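Local coordinates for thioredoxin-like protein (Parabacteroides distasonis, PDB 4FO5) that is of unknown function but has a thioredoxin-like fold and is related to the AhpC/TSA family of redox proteins, at residues V7-L12 / G124-A129. Numbering follows the deposited sequence.
Sequences VNPGDL and GVIIAA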
ATOM      1  N   VAL A   7      -6.730  -9.423  -7.146  1.00 39.68           N
ATOM      2  CA  VAL A   7      -5.440  -9.082  -6.525  1.00 37.93           C
ATOM      3  C   VAL A   7      -4.253  -9.618  -7.345  1.00 40.62           C
ATOM      4  O   VAL A   7      -3.121  -9.599  -6.863  1.00 40.45           O
ATOM      5  CB  VAL A   7      -5.354  -9.558  -5.054  1.00 42.63           C
ATOM      6  CG1 VAL A   7      -6.343  -8.792  -4.186  1.00 43.04           C
ATOM      7  CG2 VAL A   7      -5.546 -11.072  -4.937  1.00 44.55           C
ATOM      8  N   ASN A   8      -4.500 -10.079  -8.564  1.00 36.84           N
ATOM      9  CA  ASN A   8      -3.421 -10.544  -9.418  1.00 37.81           C
ATOM     10  C   ASN A   8      -2.974  -9.443 -10.356  1.00 41.24           C
ATOM     11  O   ASN A   8      -3.790  -8.601 -10.735  1.00 38.98           O
ATOM     12  CB  ASN A   8      -3.858 -11.790 -10.212  1.00 42.69           C
ATOM     13  CG  ASN A   8      -3.957 -13.001  -9.326  1.00 62.28           C
ATOM     14  OD1 ASN A   8      -3.127 -13.213  -8.440  1.00 60.85           O
ATOM     15  ND2 ASN A   8      -5.000 -13.780  -9.502  1.00 57.74           N
ATOM     16  N   PRO A   9      -1.707  -9.459 -10.814  1.00 40.61           N
ATOM     17  CA  PRO A   9      -1.271  -8.442 -11.780  1.00 39.95           C
ATOM     18  C   PRO A   9      -2.107  -8.558 -13.042  1.00 43.94           C
ATOM     19  O   PRO A   9      -2.471  -9.666 -13.463  1.00 45.15           O
ATOM     20  CB  PRO A   9       0.201  -8.795 -11.999  1.00 42.78           C
ATOM     21  CG  PRO A   9       0.587  -9.474 -10.707  1.00 46.84           C
ATOM     22  CD  PRO A   9      -0.589 -10.369 -10.492  1.00 43.16           C
ATOM     23  N   GLY A  10      -2.515  -7.411 -13.558  1.00 37.66           N
ATOM     24  CA  GLY A  10      -3.408  -7.372 -14.701  1.00 38.04           C
ATOM     25  C   GLY A  10      -4.840  -7.173 -14.256  1.00 40.09           C
ATOM     26  O   GLY A  10      -5.684  -6.880 -15.084  1.00 40.75           O
ATOM     27  N   ASP A  11      -5.137  -7.318 -12.950  1.00 36.40           N
ATOM     28  CA  ASP A  11      -6.494  -7.100 -12.422  1.00 35.69           C
ATOM     29  C   ASP A  11      -6.702  -5.670 -11.998  1.00 35.92           C
ATOM     30  O   ASP A  11      -5.743  -4.986 -11.670  1.00 34.11           O
ATOM     31  CB  ASP A  11      -6.790  -7.984 -11.186  1.00 36.47           C
ATOM     32  CG  ASP A  11      -6.902  -9.464 -11.454  1.00 44.53           C
ATOM     33  OD1 ASP A  11      -7.068  -9.843 -12.639  1.00 47.42           O
ATOM     34  OD2 ASP A  11      -6.828 -10.252 -10.475  1.00 40.40           O
ATOM     35  N   LEU A  12      -7.967  -5.250 -11.934  1.00 33.14           N
ATOM     36  CA  LEU A  12      -8.373  -3.962 -11.387  1.00 33.08           C
ATOM     37  C   LEU A  12      -8.281  -4.064  -9.912  1.00 35.45           C
ATOM     38  O   LEU A  12      -8.917  -4.956  -9.350  1.00 35.02           O
ATOM     39  CB  LEU A  12      -9.830  -3.682 -11.758  1.00 35.64           C
ATOM     40  CG  LEU A  12     -10.121  -2.766 -12.904  1.00 42.62           C
ATOM     41  CD1 LEU A  12     -11.591  -2.851 -13.257  1.00 44.67           C
ATOM     42  CD2 LEU A  12      -9.732  -1.344 -12.575  1.00 39.34           C
ATOM     43  N   GLY A 124      -5.684   2.162 -12.368  1.00 30.09           N
ATOM     44  CA  GLY A 124      -6.136   1.304 -11.273  1.00 29.27           C
ATOM     45  C   GLY A 124      -5.893  -0.184 -11.480  1.00 33.80           C
ATOM     46  O   GLY A 124      -6.512  -1.019 -10.813  1.00 33.85           O
ATOM     47  N   VAL A 125      -4.947  -0.523 -12.362  1.00 29.35           N
ATOM     48  CA  VAL A 125      -4.617  -1.904 -12.694  1.00 28.75           C
ATOM     49  C   VAL A 125      -3.351  -2.315 -11.939  1.00 31.47           C
ATOM     50  O   VAL A 125      -2.384  -1.555 -11.919  1.00 31.13           O
ATOM     51  CB  VAL A 125      -4.473  -2.077 -14.235  1.00 32.72           C
ATOM     52  CG1 VAL A 125      -4.031  -3.491 -14.620  1.00 31.45           C
ATOM     53  CG2 VAL A 125      -5.786  -1.714 -14.943  1.00 33.46           C
ATOM     54  N   ILE A 126      -3.364  -3.514 -11.311  1.00 26.41           N
ATOM     55  CA  ILE A 126      -2.161  -4.007 -10.593  1.00 25.74           C
ATOM     56  C   ILE A 126      -1.139  -4.370 -11.651  1.00 32.94           C
ATOM     57  O   ILE A 126      -1.452  -5.176 -12.529  1.00 33.32           O
ATOM     58  CB  ILE A 126      -2.496  -5.233  -9.682  1.00 28.26           C
ATOM     59  CG1 ILE A 126      -3.501  -4.825  -8.584  1.00 28.66           C
ATOM     60  CG2 ILE A 126      -1.207  -5.841  -9.102  1.00 28.65           C
ATOM     61  CD1 ILE A 126      -4.324  -5.940  -7.997  1.00 28.48           C
ATOM     62  N   ILE A 127       0.052  -3.761 -11.605  1.00 29.78           N
ATOM     63  CA  ILE A 127       1.090  -4.087 -12.580  1.00 30.70           C
ATOM     64  C   ILE A 127       2.217  -4.927 -11.918  1.00 32.04           C
ATOM     65  O   ILE A 127       3.038  -5.486 -12.622  1.00 29.95           O
ATOM     66  CB  ILE A 127       1.641  -2.832 -13.291  1.00 34.66           C
ATOM     67  CG1 ILE A 127       2.121  -1.778 -12.274  1.00 34.26           C
ATOM     68  CG2 ILE A 127       0.591  -2.267 -14.274  1.00 36.16           C
ATOM     69  CD1 ILE A 127       3.068  -0.772 -12.803  1.00 39.26           C
ATOM     70  N   ALA A 128       2.267  -4.979 -10.580  1.00 29.90           N
ATOM     71  CA  ALA A 128       3.262  -5.742  -9.823  1.00 30.41           C
ATOM     72  C   ALA A 128       2.743  -6.024  -8.410  1.00 35.93           C
ATOM     73  O   ALA A 128       1.938  -5.266  -7.885  1.00 32.84           O
ATOM     74  CB  ALA A 128       4.595  -4.996  -9.757  1.00 31.07           C
ATOM     75  N   ALA A 129       3.196  -7.127  -7.811  1.00 36.18           N
ATOM     76  CA  ALA A 129       2.790  -7.550  -6.470  1.00 36.54           C
ATOM     77  C   ALA A 129       4.034  -7.836  -5.663  1.00 38.93           C
ATOM     78  O   ALA A 129       5.039  -8.228  -6.251  1.00 40.44           O
ATOM     79  CB  ALA A 129       1.912  -8.803  -6.560  1.00 38.68           C
TER
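Two backbone hydrogen bonds join Gly10 and Asp11 to Ile126, and both are nearly straight. Gly10 N donates to Ile126 O at 2.7 Å, and Ile126 N gives its hydrogen to Asp11 O at 2.8 Å, so one residue of strand 126-129 has both its N-H and its C=O taken up by the facing loop. Weaker CA-H...O contacts flank this pair: Pro9 CA lies 3.4 Å from Ile126 O, and Leu12 CA approaches Gly124 O.

The loop is shaped for this by a type II beta turn from Asn8 to Asp11, closed by Asp11 N to Asn8 O. Gly10 adopts a positive phi (98°), at which a CB would press against the carbonyl oxygen of Pro9. The Asp11 side chain turns back toward the start of the turn, where OD2 accepts Asn8 N from above the carboxylate plane.

In the thioredoxin-like fold, strand 126-129 is the outermost strand next to 117-120, and residues 7-12 border its other edge, with a single bridge between Leu12 and Val125. The strand itself carries a classic beta bulge, Ile127 and Ala128 both facing Leu119.

Apolar contact centres on Ile126, whose CB bond points toward the loop. With CG2 anti to the backbone N, that methyl sits 3.7 Å from Pro9 CA, while CD1 reaches 3.6 Å from Val7 CA; the side chain also touches Phe118. An alanine here would probably leave a gap between the strand and Val7 and Pro9, which would lose the contacts of CD1 and CG2. Val125 CG1 lies against Gly10 C at 3.8 Å. Although the CB bond of Leu12 points away, its CD2 comes back to 3.7 Å from Gly124 O, a contact with a backbone carbonyl.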